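Local coordinates for protein mini spindles (Drosophila melanogaster, PDB 5VJC) that probably binds tubulin through its TOG domains and so promotes microtubule dynamics and the formation of the mitotic spindle, at residues A[86-89]-A[90-93]; A[11-14]-A[15-19]; A[41-44]-A[45-49]. All coordinates share one frame; numbering follows the deposited sequence.

Contact 1 of 3, residues A[86-89]-A[90-93]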
# COMPACT_ATOMS: atom_id res chain seq x y z
N VAL A 86 -17.12 7.32 2.97
CA VAL A 86 -16.97 7.00 1.55
C VAL A 86 -16.92 8.24 0.65
O VAL A 86 -16.09 8.33 -0.27
CB VAL A 86 -18.10 6.07 1.06
CG1 VAL A 86 -18.02 5.87 -0.46
CG2 VAL A 86 -18.01 4.72 1.78
N CYS A 87 -17.80 9.20 0.91
CA CYS A 87 -17.79 10.49 0.21
C CYS A 87 -16.45 11.24 0.35
O CYS A 87 -16.07 12.03 -0.53
CB CYS A 87 -18.94 11.37 0.72
SG CYS A 87 -20.57 10.75 0.25
N ASN A 88 -15.74 11.01 1.46
CA ASN A 88 -14.49 11.70 1.68
C ASN A 88 -13.28 10.74 1.70
O ASN A 88 -12.20 11.11 2.13
CB ASN A 88 -14.56 12.50 2.98
CG ASN A 88 -15.58 13.63 2.92
OD1 ASN A 88 -15.24 14.74 2.55
ND2 ASN A 88 -16.83 13.33 3.28
N LEU A 89 -13.48 9.53 1.20
CA LEU A 89 -12.44 8.49 1.30
C LEU A 89 -11.08 8.94 0.76
O LEU A 89 -10.04 8.68 1.37
CB LEU A 89 -12.88 7.22 0.54
CG LEU A 89 -11.87 6.06 0.54
CD1 LEU A 89 -11.56 5.55 1.97
CD2 LEU A 89 -12.37 4.91 -0.39
N ASP A 90 -11.11 9.58 -0.41
CA ASP A 90 -9.88 9.99 -1.08
C ASP A 90 -9.07 10.97 -0.21
O ASP A 90 -7.83 10.87 -0.13
CB ASP A 90 -10.21 10.60 -2.47
CG ASP A 90 -11.10 11.85 -2.39
OD1 ASP A 90 -12.15 11.81 -1.70
OD2 ASP A 90 -10.74 12.89 -3.01
N LEU A 91 -9.76 11.89 0.47
CA LEU A 91 -9.10 12.84 1.37
C LEU A 91 -8.50 12.13 2.58
O LEU A 91 -7.39 12.45 3.02
CB LEU A 91 -10.10 13.91 1.86
CG LEU A 91 -10.80 14.68 0.74
CD1 LEU A 91 -11.92 15.60 1.29
CD2 LEU A 91 -9.74 15.49 0.02
N ILE A 92 -9.24 11.18 3.13
CA ILE A 92 -8.77 10.46 4.32
C ILE A 92 -7.58 9.56 3.99
O ILE A 92 -6.62 9.49 4.77
CB ILE A 92 -9.89 9.62 4.96
CG1 ILE A 92 -11.02 10.53 5.47
CG2 ILE A 92 -9.35 8.79 6.11
CD1 ILE A 92 -10.54 11.65 6.36
N LEU A 93 -7.63 8.89 2.83
CA LEU A 93 -6.50 8.07 2.39
C LEU A 93 -5.27 8.96 2.20
O LEU A 93 -4.18 8.60 2.66
CB LEU A 93 -6.82 7.29 1.10
CG LEU A 93 -7.90 6.20 1.22
CD1 LEU A 93 -8.20 5.55 -0.12
CD2 LEU A 93 -7.50 5.10 2.27

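Contact 2 of 3, residues A[11-14]-A[15-19]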
# COMPACT_ATOMS: atom_id res chain seq x y z
N ASN A 11 -21.25 14.46 0.67
CA ASN A 11 -21.50 15.32 -0.47
C ASN A 11 -20.89 14.64 -1.68
O ASN A 11 -20.35 13.53 -1.55
CB ASN A 11 -20.94 16.72 -0.24
CG ASN A 11 -19.45 16.71 0.06
OD1 ASN A 11 -18.69 15.95 -0.54
ND2 ASN A 11 -19.02 17.57 0.99
N SER A 12 -20.96 15.30 -2.83
CA SER A 12 -20.43 14.71 -4.06
C SER A 12 -19.17 15.44 -4.52
O SER A 12 -18.84 15.42 -5.70
CB SER A 12 -21.49 14.76 -5.16
OG SER A 12 -21.77 16.10 -5.50
N ALA A 13 -18.48 16.08 -3.58
CA ALA A 13 -17.31 16.87 -3.93
C ALA A 13 -16.15 16.02 -4.48
O ALA A 13 -15.25 16.54 -5.15
CB ALA A 13 -16.85 17.68 -2.72
N LYS A 14 -16.18 14.72 -4.23
CA LYS A 14 -15.12 13.86 -4.74
C LYS A 14 -15.07 13.91 -6.26
O LYS A 14 -14.00 13.83 -6.87
CB LYS A 14 -15.30 12.40 -4.25
CG LYS A 14 -14.14 11.48 -4.62
CD LYS A 14 -14.50 10.00 -4.43
CE LYS A 14 -14.56 9.62 -2.94
NZ LYS A 14 -14.93 8.18 -2.84
N ASN A 15 -16.24 14.05 -6.90
CA ASN A 15 -16.28 14.16 -8.34
C ASN A 15 -15.40 15.29 -8.86
O ASN A 15 -14.62 15.09 -9.79
CB ASN A 15 -17.73 14.34 -8.84
CG ASN A 15 -18.56 13.10 -8.64
OD1 ASN A 15 -18.03 11.99 -8.62
ND2 ASN A 15 -19.85 13.28 -8.45
N GLN A 16 -15.50 16.45 -8.23
CA GLN A 16 -14.72 17.59 -8.69
C GLN A 16 -13.23 17.37 -8.40
O GLN A 16 -12.37 17.82 -9.16
CB GLN A 16 -15.20 18.90 -8.05
CG GLN A 16 -14.64 20.13 -8.73
CD GLN A 16 -14.96 20.16 -10.22
OE1 GLN A 16 -16.13 20.11 -10.62
NE2 GLN A 16 -13.92 20.22 -11.06
N ARG A 17 -12.93 16.67 -7.31
CA ARG A 17 -11.53 16.43 -6.96
C ARG A 17 -10.91 15.50 -7.99
O ARG A 17 -9.80 15.74 -8.46
CB ARG A 17 -11.42 15.85 -5.55
CG ARG A 17 -11.87 16.85 -4.45
CD ARG A 17 -11.42 16.38 -3.07
NE ARG A 17 -12.08 15.14 -2.67
CZ ARG A 17 -13.21 15.09 -1.97
NH1 ARG A 17 -13.85 16.21 -1.64
NH2 ARG A 17 -13.73 13.91 -1.64
N LEU A 18 -11.63 14.44 -8.35
CA LEU A 18 -11.14 13.51 -9.35
C LEU A 18 -10.95 14.23 -10.69
O LEU A 18 -9.91 14.08 -11.34
CB LEU A 18 -12.09 12.32 -9.51
CG LEU A 18 -12.27 11.36 -8.33
CD1 LEU A 18 -13.42 10.39 -8.59
CD2 LEU A 18 -11.00 10.58 -8.06
N LEU A 19 -11.93 15.04 -11.09
CA LEU A 19 -11.81 15.83 -12.32
C LEU A 19 -10.62 16.81 -12.27
O LEU A 19 -9.84 16.90 -13.23
CB LEU A 19 -13.11 16.60 -12.60
CG LEU A 19 -14.24 15.68 -13.05
CD1 LEU A 19 -15.55 16.44 -13.11
CD2 LEU A 19 -13.91 15.04 -14.40
O HOH W 1 -16.08 15.28 -0.05

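Contact 3 of 3, residues A[41-44]-A[45-49]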
# COMPACT_ATOMS: atom_id res chain seq x y z
N LEU A 41 -2.39 21.63 -0.65
CA LEU A 41 -3.45 21.10 -1.52
C LEU A 41 -4.49 20.29 -0.74
O LEU A 41 -5.70 20.52 -0.85
CB LEU A 41 -2.84 20.23 -2.62
CG LEU A 41 -3.83 19.38 -3.40
CD1 LEU A 41 -4.74 20.28 -4.23
CD2 LEU A 41 -3.09 18.40 -4.29
N LEU A 42 -4.03 19.34 0.06
CA LEU A 42 -4.97 18.50 0.82
C LEU A 42 -5.82 19.35 1.79
O LEU A 42 -7.03 19.10 1.95
CB LEU A 42 -4.23 17.41 1.60
CG LEU A 42 -5.14 16.46 2.38
CD1 LEU A 42 -6.07 15.70 1.42
CD2 LEU A 42 -4.30 15.47 3.21
N ARG A 43 -5.19 20.30 2.45
CA ARG A 43 -5.95 21.13 3.38
C ARG A 43 -6.99 21.98 2.62
O ARG A 43 -8.13 22.09 3.04
CB ARG A 43 -5.01 22.02 4.20
CG ARG A 43 -5.76 22.80 5.29
CD ARG A 43 -4.85 23.68 6.18
NE ARG A 43 -5.66 24.22 7.27
CZ ARG A 43 -5.28 24.30 8.54
NH1 ARG A 43 -4.07 23.90 8.91
NH2 ARG A 43 -6.12 24.81 9.45
N ASP A 44 -6.58 22.55 1.48
CA ASP A 44 -7.51 23.26 0.59
C ASP A 44 -8.72 22.40 0.21
O ASP A 44 -9.87 22.83 0.34
CB ASP A 44 -6.78 23.70 -0.68
CG ASP A 44 -5.98 24.99 -0.47
OD1 ASP A 44 -5.95 25.48 0.67
OD2 ASP A 44 -5.37 25.50 -1.45
N GLN A 45 -8.46 21.17 -0.24
CA GLN A 45 -9.53 20.27 -0.66
C GLN A 45 -10.44 19.88 0.49
O GLN A 45 -11.64 19.72 0.30
CB GLN A 45 -8.96 19.01 -1.30
CG GLN A 45 -8.33 19.25 -2.67
CD GLN A 45 -7.80 17.97 -3.27
OE1 GLN A 45 -7.26 17.11 -2.55
NE2 GLN A 45 -7.98 17.81 -4.58
N MET A 46 -9.87 19.71 1.69
CA MET A 46 -10.71 19.36 2.83
C MET A 46 -11.59 20.55 3.22
O MET A 46 -12.75 20.38 3.60
CB MET A 46 -9.87 18.93 4.03
CG MET A 46 -9.32 17.51 3.94
SD MET A 46 -8.39 17.18 5.43
CE MET A 46 -7.85 15.48 5.10
N MET A 47 -11.01 21.75 3.13
CA MET A 47 -11.75 22.99 3.36
C MET A 47 -12.98 23.02 2.45
O MET A 47 -14.11 23.05 2.92
CB MET A 47 -10.87 24.22 3.09
CG MET A 47 -9.85 24.51 4.15
SD MET A 47 -10.58 25.07 5.70
CE MET A 47 -9.11 25.32 6.71
N THR A 48 -12.71 22.97 1.15
CA THR A 48 -13.75 22.95 0.12
C THR A 48 -14.80 21.86 0.33
O THR A 48 -15.98 22.05 0.02
CB THR A 48 -13.10 22.79 -1.26
OG1 THR A 48 -12.21 23.89 -1.50
CG2 THR A 48 -14.14 22.70 -2.38
N ALA A 49 -14.38 20.72 0.87
CA ALA A 49 -15.29 19.60 1.10
C ALA A 49 -16.12 19.71 2.39
O ALA A 49 -16.88 18.81 2.71
CB ALA A 49 -14.50 18.27 1.10

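Contact 1 of 3, residues A[86-89]-A[90-93]
L89 and L93 meet one helical turn apart because their first torsions differ. In L89 the CG atom lies opposite the backbone N across the CA-CB bond (chi1 179°). In L93 it lies beside that N (chi1 -67°), which sends the side chain back along the helix. The two leucines cross at a slant, with L89 CG 3.8 Å from L93 CD1. L93 CG also rests 3.3 Å from the carbonyl oxygen L89 O. The backbone bond from L93 N to L89 O is 2.8 Å long and close to straight. The preceding carbonyl, N88 O, accepts from I92 N at 3.1 Å and has a weak second donor in L91 N.

N88 sits at the junction of helix 82-87 and helix 89-99. It is the N-cap residue of the second helix, but its amide makes no capping bond. Its ND2 instead donates backward to A84 O and to C9 O, tying the turn to the helix before it and to the N-terminal chain. The other end of the amide, OD1, touches L91 CD1 at 3.7 Å. This short link between two helices belongs to the all-helical, HEAT-repeat build of the TOG domain.

D90 lies in the first turn of the helix. Its CG is wedged between the backbone N and the carbonyl carbon (chi1 61°). The carboxylate thereby turns back beside N88, with OD1 3.7 Å from N88 C. The same OD1 forms a salt bridge with R17 of helix 13-22, so this buried charge has a partner of opposite sign. V118 and L122 of helix 105-124 pack against L89. L115 of that helix and F137 of helix 131-142 pack against L93.

Contact 2 of 3, residues A[11-14]-A[15-19]
The R17 guanidinium lies with one face over the backbone at A13 and K14. K14 CA stands 3.4 Å above its plane and A13 C 3.6 Å above it, both displaced toward the rim. A water lies at the edge, in the plane, and accepts from R17 NH1 at 2.9 Å. The same water lies 2.7 Å from N11 OD1 and probably donates to it. The ends of the group also touch side chains: NH1 meets A13 CB, and NH2 comes 3.4 Å from K14 CB. R17 reaches this place by folding back toward the start of its own helix, through a bend at chi3 (-66°).

N11 OD1 has a second role. It accepts from A13 N at 3.1 Å, which makes an Asx turn just ahead of helix 13-22. The donor stands well above the plane of the amide carbonyl. The first helical turns then follow, with N15 N bonded to S12 O and R17 N to A13 O. The bond from L18 N to K14 O is 2.9 Å long and nearly straight.

K14 and R17 carry like charges, but NZ and NH2 are 6.0 Å apart and each has an acidic partner. K14 NZ makes a salt bridge with E133, and it also bonds V86 O and Y127 OH. R17 NH2 makes its salt bridge with D90, which probably steadies the guanidinium over the helix start. L89 and D90 of helix 89-99 touch K14, and L91 of that helix touches R17. Helix 13-22 is thus joined by its two basic side chains to helix 89-99, and by K14 also to helix 131-142.

Contact 3 of 3, residues A[41-44]-A[45-49]
Q45 lies against L41 one turn earlier on helix 36-48, a helix of the all-helical TOG domain. Q45 CG is 3.4 Å from L41 O, and Q45 CD is 4.0 Å from L41 CD1. The two side chains cross on a slant. M46 meets L42 on the next position round the helix. Its chain is extended beyond CG, and this carries the methyl CE to within 4.0 Å of L42 CG. R43 and M47 run side by side and point the same way. M47 bends at chi2 (-69°), which brings its CE to the edge of the R43 guanidinium, in the plane and 3.7 Å from R43 NE.

These pairs are spaced by regular helical bonds. Q45 N donates to L41 O at 2.9 Å, M46 N to L42 O, and M47 N to R43 O.

Residues of other helices lie further out. L91 of helix 89-99 and R17 of helix 13-22 touch Q45, while Q45 OE1 takes a weak hydrogen bond from K94. With the amide and CG gone, as in a change of Q45 to alanine, K94 would probably lose this weak acceptor and a gap is likely to open between L41 and R17. L42 packs on K94 and L98, and also on W29 and F60. M46 touches M59, and M47 touches I56, both in helix 53-59.

Near the end of the helix T48 N donates to D44 O. That bond is 3.0 Å long and almost straight, with an N-H...O angle of 177°.

Overall arrangement
Along the chain, contact 2 comes first on helix 13-22, contact 3 next on helix 36-48, and contact 1 last at the junction of helices 82-87 and 89-99. Their centres lie about 10 to 11 Å apart, and each touches the other two. Contacts 1 and 2 are joined by a salt bridge and a probable hydrogen bond. Contacts 1 and 3 pack together around L91, through its side chain and its carbonyl oxygen. Contacts 2 and 3 meet where N11 ND2 makes a weak hydrogen bond to A49 O and R17 packs on A49. All three lie on the same side of the chain's centre. The three contacts thus join helices 13-22, 36-48 and 89-99 at the N-terminal end of this all-helical TOG structure.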